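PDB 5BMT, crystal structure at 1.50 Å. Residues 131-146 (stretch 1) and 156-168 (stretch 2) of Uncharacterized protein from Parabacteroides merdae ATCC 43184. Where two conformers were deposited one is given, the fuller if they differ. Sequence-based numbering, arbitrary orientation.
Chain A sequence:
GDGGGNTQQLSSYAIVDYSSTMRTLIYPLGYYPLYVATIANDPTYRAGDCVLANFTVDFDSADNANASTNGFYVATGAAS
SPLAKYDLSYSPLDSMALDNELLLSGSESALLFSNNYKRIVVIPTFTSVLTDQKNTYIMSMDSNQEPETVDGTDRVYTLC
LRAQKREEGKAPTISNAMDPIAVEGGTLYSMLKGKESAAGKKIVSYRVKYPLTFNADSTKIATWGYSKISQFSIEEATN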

# COMPACT_ATOMS: atom_id res chain seq x y z
N THR A 131 14.93 1.30 17.79
CA THR A 131 15.57 0.41 16.82
C THR A 131 15.05 -1.01 17.08
O THR A 131 14.92 -1.40 18.24
CB THR A 131 17.11 0.54 16.98
OG1 THR A 131 17.47 1.88 16.65
CG2 THR A 131 17.88 -0.44 16.09
N ASP A 132 14.66 -1.74 16.02
CA ASP A 132 14.14 -3.12 16.07
C ASP A 132 12.75 -3.21 16.73
O ASP A 132 12.27 -4.32 17.03
CB ASP A 132 15.13 -4.09 16.74
CG ASP A 132 16.45 -4.20 15.99
OD1 ASP A 132 16.45 -4.01 14.74
OD2 ASP A 132 17.47 -4.50 16.63
N GLN A 133 12.06 -2.06 16.89
CA GLN A 133 10.66 -2.10 17.33
C GLN A 133 9.85 -2.80 16.24
O GLN A 133 10.14 -2.63 15.05
CB GLN A 133 10.14 -0.65 17.55
CG GLN A 133 8.67 -0.57 18.00
CD GLN A 133 8.26 0.86 18.28
OE1 GLN A 133 8.99 1.63 18.92
NE2 GLN A 133 7.05 1.21 17.88
N LYS A 134 8.85 -3.59 16.64
CA LYS A 134 7.99 -4.23 15.66
C LYS A 134 6.55 -3.91 16.01
O LYS A 134 6.17 -3.97 17.18
CB LYS A 134 8.20 -5.76 15.63
CG LYS A 134 9.62 -6.19 15.21
CD LYS A 134 9.78 -6.24 13.69
CE LYS A 134 11.20 -6.52 13.27
NZ LYS A 134 11.99 -5.27 13.18
N ASN A 135 5.76 -3.58 14.99
CA ASN A 135 4.35 -3.27 15.15
C ASN A 135 3.51 -4.20 14.33
O ASN A 135 3.99 -4.75 13.32
CB ASN A 135 4.06 -1.84 14.67
CG ASN A 135 4.94 -0.76 15.22
OD1 ASN A 135 5.44 -0.85 16.34
ND2 ASN A 135 4.98 0.36 14.53
N THR A 136 2.23 -4.32 14.70
CA THR A 136 1.24 -4.97 13.86
C THR A 136 0.12 -3.96 13.67
O THR A 136 0.02 -2.97 14.42
CB THR A 136 0.75 -6.33 14.32
OG1 THR A 136 0.26 -6.22 15.64
CG2 THR A 136 1.85 -7.41 14.14
N TYR A 137 -0.69 -4.19 12.66
CA TYR A 137 -1.67 -3.20 12.24
C TYR A 137 -3.03 -3.77 12.00
O TYR A 137 -3.21 -4.96 11.81
CB TYR A 137 -1.19 -2.58 10.89
CG TYR A 137 0.13 -1.85 11.03
CD1 TYR A 137 0.17 -0.51 11.40
CD2 TYR A 137 1.35 -2.52 10.84
CE1 TYR A 137 1.39 0.15 11.61
CE2 TYR A 137 2.57 -1.87 11.05
CZ TYR A 137 2.58 -0.53 11.42
OH TYR A 137 3.78 0.12 11.65
N ILE A 138 -4.01 -2.86 12.01
CA ILE A 138 -5.35 -3.18 11.64
C ILE A 138 -5.83 -2.06 10.72
O ILE A 138 -5.80 -0.88 11.10
CB ILE A 138 -6.32 -3.41 12.86
CG1 ILE A 138 -7.79 -3.52 12.42
CG2 ILE A 138 -6.20 -2.32 13.92
CD1 ILE A 138 -8.13 -4.76 12.01
N MSE A 139 -6.24 -2.44 9.52
CA MSE A 139 -6.83 -1.53 8.55
C MSE A 139 -8.29 -1.89 8.49
O MSE A 139 -8.62 -3.04 8.19
CB MSE A 139 -6.14 -1.64 7.17
CG MSE A 139 -6.72 -0.69 6.15
SE MSE A 139 -6.18 1.16 6.38
CE MSE A 139 -5.01 1.40 4.87
N SER A 140 -9.17 -0.95 8.83
CA SER A 140 -10.57 -1.28 8.87
C SER A 140 -11.40 -0.23 8.16
O SER A 140 -10.93 0.88 7.92
CB SER A 140 -11.03 -1.43 10.32
OG SER A 140 -10.81 -0.24 11.08
N MSE A 141 -12.67 -0.51 8.03
CA MSE A 141 -13.58 0.48 7.50
C MSE A 141 -14.98 0.04 7.72
O MSE A 141 -15.24 -1.15 7.97
CB MSE A 141 -13.33 0.82 6.01
CG MSE A 141 -13.21 -0.38 5.10
SE MSE A 141 -13.89 0.11 3.36
CE MSE A 141 -15.55 0.02 3.76
N ASP A 142 -15.89 1.00 7.66
CA ASP A 142 -17.31 0.77 7.78
C ASP A 142 -17.86 0.65 6.36
O ASP A 142 -17.92 1.64 5.64
CB ASP A 142 -17.96 1.93 8.57
CG ASP A 142 -19.47 1.92 8.61
OD1 ASP A 142 -20.07 0.83 8.41
OD2 ASP A 142 -20.07 3.00 8.85
N SER A 143 -18.22 -0.58 5.93
CA SER A 143 -18.82 -0.86 4.61
C SER A 143 -20.21 -0.21 4.41
O SER A 143 -20.69 -0.15 3.28
CB SER A 143 -18.90 -2.36 4.36
OG SER A 143 -19.85 -2.99 5.21
N ASN A 144 -20.84 0.29 5.48
CA ASN A 144 -22.16 0.95 5.39
C ASN A 144 -22.02 2.48 5.27
O ASN A 144 -23.04 3.16 5.14
CB ASN A 144 -23.02 0.61 6.62
CG ASN A 144 -23.45 -0.83 6.69
OD1 ASN A 144 -23.56 -1.53 5.68
ND2 ASN A 144 -23.74 -1.29 7.90
N GLN A 145 -20.79 3.01 5.35
CA GLN A 145 -20.51 4.44 5.28
C GLN A 145 -20.92 5.04 3.96
O GLN A 145 -20.80 4.41 2.91
CB GLN A 145 -19.00 4.75 5.51
CG GLN A 145 -18.11 4.58 4.27
CD GLN A 145 -16.66 4.90 4.51
OE1 GLN A 145 -16.20 5.99 4.21
NE2 GLN A 145 -15.91 3.96 5.05
N GLU A 146 -21.40 6.26 4.01
CA GLU A 146 -21.66 7.01 2.80
C GLU A 146 -20.44 7.88 2.58
O GLU A 146 -19.94 8.45 3.56
CB GLU A 146 -22.96 7.83 2.91
CG GLU A 146 -24.20 6.97 2.72
CD GLU A 146 -24.35 6.25 1.40
OE1 GLU A 146 -24.02 6.84 0.34
OE2 GLU A 146 -24.83 5.09 1.41
N VAL A 156 -15.56 10.91 -1.10
CA VAL A 156 -14.33 10.33 -0.55
C VAL A 156 -14.69 9.33 0.57
O VAL A 156 -15.46 9.67 1.49
CB VAL A 156 -13.43 11.46 0.01
CG1 VAL A 156 -12.15 10.88 0.64
CG2 VAL A 156 -13.09 12.49 -1.07
N TYR A 157 -14.15 8.11 0.48
CA TYR A 157 -14.34 7.07 1.49
C TYR A 157 -13.23 7.17 2.50
O TYR A 157 -12.12 7.59 2.15
CB TYR A 157 -14.32 5.67 0.84
CG TYR A 157 -15.56 5.38 0.02
CD1 TYR A 157 -16.68 4.81 0.62
CD2 TYR A 157 -15.61 5.68 -1.34
CE1 TYR A 157 -17.83 4.54 -0.13
CE2 TYR A 157 -16.76 5.41 -2.09
CZ TYR A 157 -17.86 4.84 -1.48
OH TYR A 157 -18.98 4.54 -2.22
N THR A 158 -13.50 6.77 3.73
CA THR A 158 -12.44 6.84 4.75
C THR A 158 -12.16 5.44 5.31
O THR A 158 -13.09 4.74 5.75
CB THR A 158 -12.85 7.81 5.88
OG1 THR A 158 -12.96 9.12 5.35
CG2 THR A 158 -11.83 7.83 7.03
N LEU A 159 -10.88 5.05 5.24
CA LEU A 159 -10.37 3.82 5.84
C LEU A 159 -9.66 4.23 7.13
O LEU A 159 -9.33 5.41 7.28
CB LEU A 159 -9.40 3.12 4.88
CG LEU A 159 -10.00 2.28 3.76
CD1 LEU A 159 -10.80 3.12 2.76
CD2 LEU A 159 -8.90 1.54 3.01
N CYS A 160 -9.47 3.29 8.05
CA CYS A 160 -8.79 3.62 9.29
C CYS A 160 -7.60 2.69 9.52
O CYS A 160 -7.72 1.48 9.39
CB CYS A 160 -9.76 3.55 10.45
SG CYS A 160 -8.99 3.83 12.05
N LEU A 161 -6.44 3.28 9.88
CA LEU A 161 -5.25 2.49 10.17
C LEU A 161 -4.87 2.70 11.61
O LEU A 161 -4.71 3.85 12.06
CB LEU A 161 -4.07 2.85 9.27
CG LEU A 161 -2.79 2.00 9.50
CD1 LEU A 161 -3.01 0.54 9.13
CD2 LEU A 161 -1.64 2.55 8.70
N ARG A 162 -4.77 1.58 12.36
CA ARG A 162 -4.32 1.61 13.74
C ARG A 162 -3.19 0.62 13.93
O ARG A 162 -3.04 -0.33 13.14
CB ARG A 162 -5.49 1.37 14.70
CG ARG A 162 -6.42 2.60 14.58
CD ARG A 162 -7.75 2.47 15.24
NE ARG A 162 -7.64 2.53 16.69
CZ ARG A 162 -8.68 2.52 17.51
NH1 ARG A 162 -9.91 2.53 17.03
NH2 ARG A 162 -8.49 2.57 18.82
N ALA A 163 -2.35 0.88 14.92
CA ALA A 163 -1.15 0.08 15.17
C ALA A 163 -1.05 -0.35 16.61
O ALA A 163 -1.40 0.43 17.51
CB ALA A 163 0.08 0.89 14.83
N GLN A 164 -0.47 -1.53 16.82
CA GLN A 164 -0.14 -2.03 18.16
C GLN A 164 1.33 -2.36 18.20
O GLN A 164 1.85 -2.94 17.24
CB GLN A 164 -0.94 -3.28 18.54
CG GLN A 164 -2.44 -3.03 18.71
CD GLN A 164 -3.17 -4.34 18.88
OE1 GLN A 164 -3.30 -5.13 17.94
NE2 GLN A 164 -3.65 -4.62 20.08
N LYS A 165 2.01 -2.03 19.31
CA LYS A 165 3.41 -2.41 19.46
C LYS A 165 3.47 -3.91 19.79
O LYS A 165 2.75 -4.34 20.71
CB LYS A 165 4.11 -1.57 20.55
CG LYS A 165 5.64 -1.63 20.47
CD LYS A 165 6.33 -0.99 21.69
CE LYS A 165 6.04 0.47 21.89
NZ LYS A 165 6.78 1.01 23.07
N ARG A 166 4.30 -4.67 19.06
CA ARG A 166 4.44 -6.11 19.35
C ARG A 166 5.80 -6.44 19.96
O ARG A 166 5.88 -7.37 20.77
CB ARG A 166 4.20 -6.96 18.10
CG ARG A 166 2.80 -6.79 17.49
CD ARG A 166 1.63 -7.37 18.30
NE ARG A 166 1.68 -8.83 18.41
CZ ARG A 166 1.18 -9.68 17.52
NH1 ARG A 166 0.55 -9.22 16.44
NH2 ARG A 166 1.25 -10.99 17.72
N GLU A 167 6.86 -5.69 19.61
CA GLU A 167 8.22 -5.85 20.19
C GLU A 167 8.74 -4.47 20.52
O GLU A 167 8.64 -3.58 19.69
CB GLU A 167 9.18 -6.60 19.25
CG GLU A 167 8.80 -8.05 18.98
CD GLU A 167 9.62 -8.78 17.93
OE1 GLU A 167 10.86 -8.65 17.94
OE2 GLU A 167 9.02 -9.54 17.13
N GLU A 168 9.28 -4.30 21.74
CA GLU A 168 9.74 -3.02 22.26
C GLU A 168 10.90 -2.41 21.49
O GLU A 168 10.89 -1.20 21.22
CB GLU A 168 10.14 -3.19 23.74
CG GLU A 168 10.65 -1.93 24.44
CD GLU A 168 9.67 -0.79 24.70
OE1 GLU A 168 8.47 -0.95 24.41
OE2 GLU A 168 10.13 0.26 25.20
O HOH W 1 12.75 -6.73 18.13
O HOH W 2 9.32 0.94 21.67
O HOH W 3 -2.38 -5.58 15.47
O HOH W 4 -14.54 3.59 7.72

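What carries the pairing along its length? The two stretches run antiparallel as neighbouring β-strands, and alternate residues trade two backbone hydrogen bonds each. Thr136 N gives to Gln164 O at 2.9 Å and Gln164 N returns to Thr136 O at 2.8 Å; Ile138 with Arg162 and Ser140 with Cys160 repeat the pattern. Between these pairs, where the chains come nearer, CA-H...O contacts fill in, such as Met139 CA to Cys160 O at 3.2 Å. The ladder is interrupted once, by a β-bulge between Lys134 and Asn135. There Lys134 O accepts two amides, Arg166 N at 2.7 Å and Glu167 N at 3.1 Å, so stretch 2 absorbs an extra residue and the pairing resumes with Lys134 N to Glu167 O at 3.1 Å.

How does the ladder end beyond Ser140? A side chain takes over from the backbone. After Met141 a type I turn from Asp142 to Gln145 bends stretch 1, and the Gln145 amide meets Thr158 as a peptide group would: Thr158 N donates to Gln145 OE1 at 2.9 Å, and Gln145 NE2 donates to Thr158 O at 3.0 Å. Glutamine suits the place because its amide offers both an acceptor and a donor. NE2 of Gln145 also reaches Asp142 O at 3.1 Å, tying the turn to the same group.

What is buried on the face carrying Tyr137, Met139, Leu161 and Ala163? Mostly apolar surface. Tyr137 CE1 lies 3.6 Å from Ala163 CB, a methyl small enough to sit close beside the ring, while Tyr137 CB meets Leu161 CD1 at 4.0 Å. The selenium of selenomethionine 139 packs between two leucines, with Met139 SE 4.0 Å from Leu161 CB and 4.1 Å from Leu159 CB. Towards the more open end, polar groups continue this face: Gln133 NE2 donates to Asn135 OD1 at 3.0 Å, and Asn135 ND2 to Tyr137 OH at 3.1 Å.

Which polar side chains and waters join the stretches elsewhere? Arg166, the extra residue of the bulge, folds back through three m rotamers so that Arg166 NH1 donates to Thr136 OG1 at 3.1 Å, with the hydroxyl at the guanidinium edge. Water 3 links that same Thr136 OG1 to Gln164 OE1, 2.7 Å from each. At the exposed end, water 1 donates to Asp132 O and to Glu167 OE1, and water 2 joins Gln133 OE1 to Lys165 NZ and Glu168 O. Long, flexible side chains suit this solvent-facing margin.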